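Local coordinates for protein succinate-semialdehyde dehydrogenase (NAD(P)(+)) (Marinobacter aquaeolei, PDB 3RH9) that belongs to the aldehyde dehydrogenase family and probably oxidises succinate semialdehyde to succinate with a nicotinamide cofactor, at residues F29-P34 against S38-V43; R93-E98 against N158-M163. All coordinates share one frame; numbering follows the deposited sequence.

From the N terminus, the chain first closes interaction 1, where strand 28-32 turns back after Pro34 and pairs with strand 39-44; only three residues separate the two segments. Interaction 2 opens later, on helix 88-99, and closes a loop of 59 residues, including helix 103-123 and strand 151-154, when 158-163 returns to that helix. The two loops therefore follow in series and neither cross nor nest. Their centres lie 14 Å apart, and they meet at the C-terminal part of segment 93-98: Asn33 and Ile40 pack on Met97, and Pro34 on Met97 and Glu98. Helix 88-99 thus stands between the N-terminal hairpin and the start of helix 162-174.

Interaction 1 of 2, residues F29-P34 against S38-V43; sequences FDVYNP and SVIAKV
The Phe29 ring carries Val43 over one face: CB of Val43 lies 3.8 Å from the ring centroid, 25° off the normal, a CH-pi contact displaced toward the rim. With CG between the backbone N and the carbonyl carbon (chi1 71°), the Phe29 side chain runs beside that of Val43, and both point the same way from the face they share. Tyr32 offers a ring face to Val39, whose CG2 stands 3.7 Å from its centroid and 20° off the normal. The carboxylate of Asp30 flanks the same methyl, with OD2 3.6 Å from Val39 CG2, while its OD1 makes a long salt bridge of 3.7 Å to Lys42 NZ.

The backbones form an antiparallel ladder. Phe29 and Val43 exchange N-H···O=C bonds in both directions, and Val31 N donates to Ala41 O in a nearly straight bond. Ile40 N then returns a bond to Val31 O at 2.8 Å, and Asn33 N reaches Ser38 O at 2.9 Å. Register slips by one residue between the Val31-Ala41 and Tyr32-Val39 pairs, which defines a beta bulge. Asn33 OD1 accepts from Ala35 N within the turn.

Phe29, Val31, Ala41 and Val43 share the face that meets Pro187 and helix 188-197, whereas Asp30, Tyr32, Val39 and Lys42 share the other. The chemistry implies a two-sided hairpin, apolar toward the protein body and mixed in polarity on its reverse, with backbone bonds setting its register.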
ATOM      1  N   PHE A  29      -8.533 -31.767 -11.675  1.00 21.79           N
ATOM      2  CA  PHE A  29      -7.140 -31.802 -11.209  1.00 20.51           C
ATOM      3  C   PHE A  29      -7.071 -32.649  -9.960  1.00 20.64           C
ATOM      4  O   PHE A  29      -8.044 -32.727  -9.211  1.00 21.89           O
ATOM      5  CB  PHE A  29      -6.513 -30.394 -11.010  1.00 19.34           C
ATOM      6  CG  PHE A  29      -7.041 -29.606  -9.813  1.00 20.33           C
ATOM      7  CD1 PHE A  29      -6.498 -29.784  -8.542  1.00 19.82           C
ATOM      8  CD2 PHE A  29      -8.038 -28.639  -9.977  1.00 20.04           C
ATOM      9  CE1 PHE A  29      -6.963 -29.037  -7.442  1.00 20.10           C
ATOM     10  CE2 PHE A  29      -8.504 -27.892  -8.896  1.00 19.19           C
ATOM     11  CZ  PHE A  29      -7.970 -28.092  -7.626  1.00 20.81           C
ATOM     12  N   ASP A  30      -5.935 -33.301  -9.740  1.00 20.85           N
ATOM     13  CA  ASP A  30      -5.821 -34.226  -8.618  1.00 20.69           C
ATOM     14  C   ASP A  30      -5.307 -33.571  -7.341  1.00 20.64           C
ATOM     15  O   ASP A  30      -4.442 -32.690  -7.365  1.00 20.42           O
ATOM     16  CB  ASP A  30      -4.914 -35.407  -8.984  1.00 20.56           C
ATOM     17  CG  ASP A  30      -5.481 -36.258 -10.118  1.00 24.92           C
ATOM     18  OD1 ASP A  30      -6.637 -36.021 -10.549  1.00 26.10           O
ATOM     19  OD2 ASP A  30      -4.767 -37.181 -10.576  1.00 25.65           O
ATOM     20  N   VAL A  31      -5.850 -34.012  -6.216  1.00 19.61           N
ATOM     21  CA  VAL A  31      -5.266 -33.693  -4.927  1.00 19.75           C
ATOM     22  C   VAL A  31      -4.666 -34.969  -4.350  1.00 20.37           C
ATOM     23  O   VAL A  31      -5.270 -36.040  -4.413  1.00 21.65           O
ATOM     24  CB  VAL A  31      -6.314 -33.117  -3.953  1.00 20.43           C
ATOM     25  CG1 VAL A  31      -5.647 -32.630  -2.681  1.00 16.97           C
ATOM     26  CG2 VAL A  31      -7.084 -31.991  -4.619  1.00 19.39           C
ATOM     27  N   TYR A  32      -3.470 -34.863  -3.792  1.00 20.25           N
ATOM     28  CA  TYR A  32      -2.804 -36.026  -3.217  1.00 19.80           C
ATOM     29  C   TYR A  32      -2.737 -35.935  -1.709  1.00 17.86           C
ATOM     30  O   TYR A  32      -2.702 -34.852  -1.163  1.00 18.96           O
ATOM     31  CB  TYR A  32      -1.384 -36.110  -3.754  1.00 20.64           C
ATOM     32  CG  TYR A  32      -1.290 -36.646  -5.164  1.00 22.70           C
ATOM     33  CD1 TYR A  32      -1.517 -35.820  -6.263  1.00 20.14           C
ATOM     34  CD2 TYR A  32      -0.966 -37.985  -5.397  1.00 22.24           C
ATOM     35  CE1 TYR A  32      -1.421 -36.308  -7.546  1.00 19.95           C
ATOM     36  CE2 TYR A  32      -0.876 -38.480  -6.685  1.00 22.81           C
ATOM     37  CZ  TYR A  32      -1.101 -37.638  -7.752  1.00 21.34           C
ATOM     38  OH  TYR A  32      -1.009 -38.134  -9.026  1.00 23.70           O
ATOM     39  N   ASN A  33      -2.722 -37.069  -1.030  1.00 18.00           N
ATOM     40  CA  ASN A  33      -2.354 -37.071   0.375  1.00 17.82           C
ATOM     41  C   ASN A  33      -0.838 -37.229   0.443  1.00 18.66           C
ATOM     42  O   ASN A  33      -0.300 -38.218  -0.024  1.00 18.69           O
ATOM     43  CB  ASN A  33      -3.050 -38.201   1.123  1.00 18.00           C
ATOM     44  CG  ASN A  33      -2.659 -38.254   2.584  1.00 20.15           C
ATOM     45  OD1 ASN A  33      -1.582 -37.803   2.971  1.00 20.37           O
ATOM     46  ND2 ASN A  33      -3.539 -38.802   3.411  1.00 21.89           N
ATOM     47  N   PRO A  34      -0.132 -36.239   1.003  1.00 18.05           N
ATOM     48  CA  PRO A  34       1.330 -36.311   0.937  1.00 18.04           C
ATOM     49  C   PRO A  34       1.885 -37.489   1.725  1.00 18.77           C
ATOM     50  O   PRO A  34       3.068 -37.798   1.610  1.00 19.01           O
ATOM     51  CB  PRO A  34       1.772 -34.997   1.585  1.00 18.75           C
ATOM     52  CG  PRO A  34       0.558 -34.096   1.472  1.00 19.12           C
ATOM     53  CD  PRO A  34      -0.603 -35.002   1.641  1.00 16.95           C
ATOM     54  N   SER A  38      -1.260 -41.233  -2.622  1.00 20.25           N
ATOM     55  CA  SER A  38      -2.526 -41.486  -3.326  1.00 20.44           C
ATOM     56  C   SER A  38      -3.336 -40.215  -3.601  1.00 21.23           C
ATOM     57  O   SER A  38      -3.289 -39.238  -2.846  1.00 20.98           O
ATOM     58  CB  SER A  38      -3.426 -42.465  -2.550  1.00 21.25           C
ATOM     59  OG  SER A  38      -2.796 -43.699  -2.260  1.00 21.75           O
ATOM     60  N   VAL A  39      -4.104 -40.259  -4.678  1.00 20.48           N
ATOM     61  CA  VAL A  39      -5.071 -39.221  -5.001  1.00 22.57           C
ATOM     62  C   VAL A  39      -6.296 -39.334  -4.088  1.00 22.79           C
ATOM     63  O   VAL A  39      -6.876 -40.404  -3.954  1.00 23.67           O
ATOM     64  CB  VAL A  39      -5.487 -39.339  -6.485  1.00 22.60           C
ATOM     65  CG1 VAL A  39      -6.819 -38.672  -6.738  1.00 21.77           C
ATOM     66  CG2 VAL A  39      -4.384 -38.767  -7.382  1.00 22.89           C
ATOM     67  N   ILE A  40      -6.685 -38.240  -3.445  1.00 22.97           N
ATOM     68  CA  ILE A  40      -7.798 -38.311  -2.496  1.00 23.37           C
ATOM     69  C   ILE A  40      -9.023 -37.551  -2.985  1.00 23.80           C
ATOM     70  O   ILE A  40     -10.093 -37.635  -2.390  1.00 24.49           O
ATOM     71  CB  ILE A  40      -7.400 -37.876  -1.059  1.00 21.64           C
ATOM     72  CG1 ILE A  40      -6.977 -36.405  -1.019  1.00 20.85           C
ATOM     73  CG2 ILE A  40      -6.287 -38.771  -0.528  1.00 20.69           C
ATOM     74  CD1 ILE A  40      -6.517 -35.936   0.349  1.00 19.20           C
ATOM     75  N   ALA A  41      -8.872 -36.843  -4.094  1.00 22.51           N
ATOM     76  CA  ALA A  41      -9.986 -36.095  -4.639  1.00 22.30           C
ATOM     77  C   ALA A  41      -9.680 -35.617  -6.042  1.00 22.18           C
ATOM     78  O   ALA A  41      -8.520 -35.407  -6.395  1.00 21.84           O
ATOM     79  CB  ALA A  41     -10.315 -34.914  -3.736  1.00 21.34           C
ATOM     80  N   LYS A  42     -10.729 -35.453  -6.837  1.00 21.86           N
ATOM     81  CA  LYS A  42     -10.610 -34.845  -8.152  1.00 21.70           C
ATOM     82  C   LYS A  42     -11.493 -33.596  -8.246  1.00 23.68           C
ATOM     83  O   LYS A  42     -12.720 -33.685  -8.311  1.00 24.43           O
ATOM     84  CB  LYS A  42     -10.973 -35.846  -9.240  1.00 22.25           C
ATOM     85  CG  LYS A  42      -9.982 -36.993  -9.398  1.00 25.20           C
ATOM     86  CD  LYS A  42     -10.480 -38.002 -10.437  1.00 25.59           C
ATOM     87  CE  LYS A  42      -9.381 -38.462 -11.405  1.00 26.61           C
ATOM     88  NZ  LYS A  42      -8.325 -39.304 -10.776  1.00 29.15           N
ATOM     89  N   VAL A  43     -10.853 -32.432  -8.258  1.00 22.57           N
ATOM     90  CA  VAL A  43     -11.553 -31.158  -8.261  1.00 21.63           C
ATOM     91  C   VAL A  43     -11.655 -30.547  -9.657  1.00 21.09           C
ATOM     92  O   VAL A  43     -10.709 -30.596 -10.438  1.00 21.20           O
ATOM     93  CB  VAL A  43     -10.833 -30.150  -7.340  1.00 21.58           C
ATOM     94  CG1 VAL A  43     -11.701 -28.931  -7.106  1.00 22.08           C
ATOM     95  CG2 VAL A  43     -10.487 -30.807  -6.024  1.00 21.31           C
TER

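Interaction 2 of 2, residues R93-E98 against N158-M163; sequences RILCME and NFPIGM
Leu95 and Pro160 make the central apolar contact, their side chains crossing at about a right angle. Leu95 CG approaches Pro160 CG at 4.1 Å, and Leu95 CD2 is 4.2 Å from both CG and CD of the proline, so one branch of the leucine lies against the ring. The other branch, CD1, meets Ile161 CG2 at 4.1 Å. With CG anti to the backbone N (chi1 -158°), Leu95 extends from the helix and divides its two methyls between the successive residues Pro160 and Ile161. The interface is small, burying 150 Å² in total, and all four touching residues are buried.

Polar groups enter without any hydrogen bond between the segments. Glu98 OE2 comes to 4.2 Å from Pro160 CB, a van der Waals approach, and its carboxylate is engaged elsewhere: OE2 with Thr189 OG1 and OE1 with Leu188 N. Glu109 OE2, from helix 103-123, accepts from the N-H groups of both Ile161 and Gly162, holding the backbone where helix 162-174 begins.

Within 158-163, Met163 N donates to Phe159 O at 3.2 Å. The whole is a helix-to-loop packing: one face of helix 88-99 rests against the loop of the beta-alpha unit formed by strand 151-154 and helix 162-174, part of the Rossmann-like cofactor domain of aldehyde dehydrogenases.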
ATOM      1  N   ARG A  93      -9.460 -32.607   9.850  1.00 22.47           N
ATOM      2  CA  ARG A  93      -9.223 -33.898   9.197  1.00 23.52           C
ATOM      3  C   ARG A  93      -8.830 -33.693   7.752  1.00 22.30           C
ATOM      4  O   ARG A  93      -7.771 -34.145   7.313  1.00 22.80           O
ATOM      5  CB  ARG A  93     -10.452 -34.802   9.265  1.00 23.27           C
ATOM      6  CG  ARG A  93     -10.127 -36.264   9.019  1.00 27.40           C
ATOM      7  CD  ARG A  93     -11.360 -37.154   9.097  1.00 27.72           C
ATOM      8  NE  ARG A  93     -12.360 -36.798   8.088  1.00 25.61           N
ATOM      9  CZ  ARG A  93     -12.619 -37.507   6.993  1.00 24.32           C
ATOM     10  NH1 ARG A  93     -11.960 -38.632   6.760  1.00 27.66           N
ATOM     11  NH2 ARG A  93     -13.547 -37.095   6.136  1.00 22.61           N
ATOM     12  N   ILE A  94      -9.696 -33.007   7.020  1.00 20.73           N
ATOM     13  CA  ILE A  94      -9.441 -32.685   5.623  1.00 20.02           C
ATOM     14  C   ILE A  94      -8.132 -31.907   5.443  1.00 20.07           C
ATOM     15  O   ILE A  94      -7.416 -32.083   4.457  1.00 20.43           O
ATOM     16  CB  ILE A  94     -10.618 -31.886   5.030  1.00 19.35           C
ATOM     17  CG1 ILE A  94     -11.895 -32.726   5.093  1.00 21.04           C
ATOM     18  CG2 ILE A  94     -10.328 -31.479   3.606  1.00 18.53           C
ATOM     19  CD1 ILE A  94     -13.167 -31.917   5.159  1.00 21.32           C
ATOM     20  N   LEU A  95      -7.814 -31.047   6.400  1.00 19.03           N
ATOM     21  CA  LEU A  95      -6.601 -30.271   6.306  1.00 19.39           C
ATOM     22  C   LEU A  95      -5.419 -31.232   6.382  1.00 20.83           C
ATOM     23  O   LEU A  95      -4.513 -31.222   5.541  1.00 19.38           O
ATOM     24  CB  LEU A  95      -6.541 -29.267   7.449  1.00 19.89           C
ATOM     25  CG  LEU A  95      -5.635 -28.062   7.210  1.00 19.70           C
ATOM     26  CD1 LEU A  95      -6.102 -26.870   8.022  1.00 19.42           C
ATOM     27  CD2 LEU A  95      -4.182 -28.397   7.520  1.00 19.14           C
ATOM     28  N   CYS A  96      -5.457 -32.078   7.400  1.00 20.65           N
ATOM     29  CA  CYS A  96      -4.406 -33.041   7.645  1.00 20.49           C
ATOM     30  C   CYS A  96      -4.091 -33.865   6.402  1.00 22.60           C
ATOM     31  O   CYS A  96      -2.923 -34.052   6.029  1.00 21.07           O
ATOM     32  CB  CYS A  96      -4.830 -33.974   8.770  1.00 21.77           C
ATOM     33  SG  CYS A  96      -3.651 -35.272   9.092  1.00 23.99           S
HETATM   34  N   MSE A  97      -5.136 -34.367   5.757  1.00 22.13           N
HETATM   35  CA  MSE A  97      -4.927 -35.321   4.687  1.00 22.62           C
HETATM   36  C   MSE A  97      -4.356 -34.703   3.428  1.00 21.14           C
HETATM   37  O   MSE A  97      -3.605 -35.363   2.712  1.00 20.70           O
HETATM   38  CB  MSE A  97      -6.203 -36.086   4.381  1.00 25.50           C
HETATM   39  CG  MSE A  97      -6.457 -37.195   5.384  1.00 31.64           C
HETATM   40 SE   MSE A  97      -8.302 -37.823   5.358  1.00 74.34          SE
HETATM   41  CE  MSE A  97      -8.153 -39.252   6.708  1.00 42.97           C
ATOM     42  N   GLU A  98      -4.695 -33.447   3.155  1.00 20.01           N
ATOM     43  CA  GLU A  98      -4.239 -32.823   1.915  1.00 19.82           C
ATOM     44  C   GLU A  98      -2.911 -32.073   2.075  1.00 17.23           C
ATOM     45  O   GLU A  98      -2.140 -31.959   1.129  1.00 16.54           O
ATOM     46  CB  GLU A  98      -5.323 -31.915   1.319  1.00 18.12           C
ATOM     47  CG  GLU A  98      -5.619 -30.691   2.139  1.00 18.37           C
ATOM     48  CD  GLU A  98      -6.703 -29.823   1.511  1.00 19.83           C
ATOM     49  OE1 GLU A  98      -7.109 -30.108   0.357  1.00 19.83           O
ATOM     50  OE2 GLU A  98      -7.149 -28.857   2.169  1.00 18.19           O
ATOM     51  N   ASN A 158       0.318 -23.360   2.569  1.00 17.59           N
ATOM     52  CA  ASN A 158       0.968 -23.450   3.887  1.00 18.04           C
ATOM     53  C   ASN A 158      -0.042 -23.418   5.024  1.00 20.49           C
ATOM     54  O   ASN A 158       0.135 -24.097   6.045  1.00 21.02           O
ATOM     55  CB  ASN A 158       2.018 -22.370   4.179  1.00 18.07           C
ATOM     56  CG  ASN A 158       2.557 -21.694   2.958  1.00 19.04           C
ATOM     57  OD1 ASN A 158       2.630 -22.270   1.873  1.00 19.89           O
ATOM     58  ND2 ASN A 158       2.969 -20.441   3.135  1.00 21.59           N
ATOM     59  N   PHE A 159      -1.074 -22.596   4.879  1.00 19.88           N
ATOM     60  CA  PHE A 159      -2.148 -22.572   5.867  1.00 20.85           C
ATOM     61  C   PHE A 159      -3.488 -22.583   5.169  1.00 20.72           C
ATOM     62  O   PHE A 159      -4.082 -21.532   4.932  1.00 20.70           O
ATOM     63  CB  PHE A 159      -2.031 -21.360   6.784  1.00 21.76           C
ATOM     64  CG  PHE A 159      -0.926 -21.471   7.776  1.00 21.49           C
ATOM     65  CD1 PHE A 159       0.276 -20.824   7.565  1.00 21.74           C
ATOM     66  CD2 PHE A 159      -1.084 -22.240   8.921  1.00 23.72           C
ATOM     67  CE1 PHE A 159       1.311 -20.932   8.483  1.00 23.63           C
ATOM     68  CE2 PHE A 159      -0.051 -22.354   9.847  1.00 26.00           C
ATOM     69  CZ  PHE A 159       1.152 -21.693   9.623  1.00 23.91           C
ATOM     70  N   PRO A 160      -3.961 -23.783   4.823  1.00 20.48           N
ATOM     71  CA  PRO A 160      -5.189 -23.924   4.032  1.00 19.96           C
ATOM     72  C   PRO A 160      -6.408 -23.254   4.688  1.00 19.04           C
ATOM     73  O   PRO A 160      -7.314 -22.845   3.968  1.00 20.88           O
ATOM     74  CB  PRO A 160      -5.365 -25.442   3.926  1.00 20.07           C
ATOM     75  CG  PRO A 160      -3.976 -25.996   4.128  1.00 19.03           C
ATOM     76  CD  PRO A 160      -3.348 -25.083   5.135  1.00 18.74           C
ATOM     77  N   ILE A 161      -6.430 -23.127   6.012  1.00 18.99           N
ATOM     78  CA  ILE A 161      -7.504 -22.378   6.663  1.00 18.46           C
ATOM     79  C   ILE A 161      -7.050 -21.092   7.360  1.00 17.12           C
ATOM     80  O   ILE A 161      -7.805 -20.152   7.457  1.00 17.17           O
ATOM     81  CB  ILE A 161      -8.329 -23.235   7.644  1.00 17.38           C
ATOM     82  CG1 ILE A 161      -9.764 -22.715   7.707  1.00 18.45           C
ATOM     83  CG2 ILE A 161      -7.727 -23.222   9.025  1.00 17.48           C
ATOM     84  CD1 ILE A 161     -10.529 -22.798   6.391  1.00 16.73           C
ATOM     85  N   GLY A 162      -5.823 -21.050   7.849  1.00 18.01           N
ATOM     86  CA  GLY A 162      -5.345 -19.866   8.546  1.00 19.20           C
ATOM     87  C   GLY A 162      -5.212 -18.633   7.661  1.00 19.45           C
ATOM     88  O   GLY A 162      -5.692 -17.552   8.012  1.00 16.97           O
HETATM   89  N   MSE A 163      -4.554 -18.795   6.514  1.00 18.68           N
HETATM   90  CA  MSE A 163      -4.378 -17.692   5.583  1.00 19.59           C
HETATM   91  C   MSE A 163      -5.706 -17.031   5.252  1.00 18.63           C
HETATM   92  O   MSE A 163      -5.917 -15.858   5.559  1.00 18.18           O
HETATM   93  CB  MSE A 163      -3.704 -18.154   4.287  1.00 21.13           C
HETATM   94  CG  MSE A 163      -2.250 -18.531   4.448  1.00 24.42           C
HETATM   95 SE   MSE A 163      -1.322 -17.277   5.634  1.00 64.24          SE
HETATM   96  CE  MSE A 163       0.471 -18.078   5.486  1.00 27.96           C
TER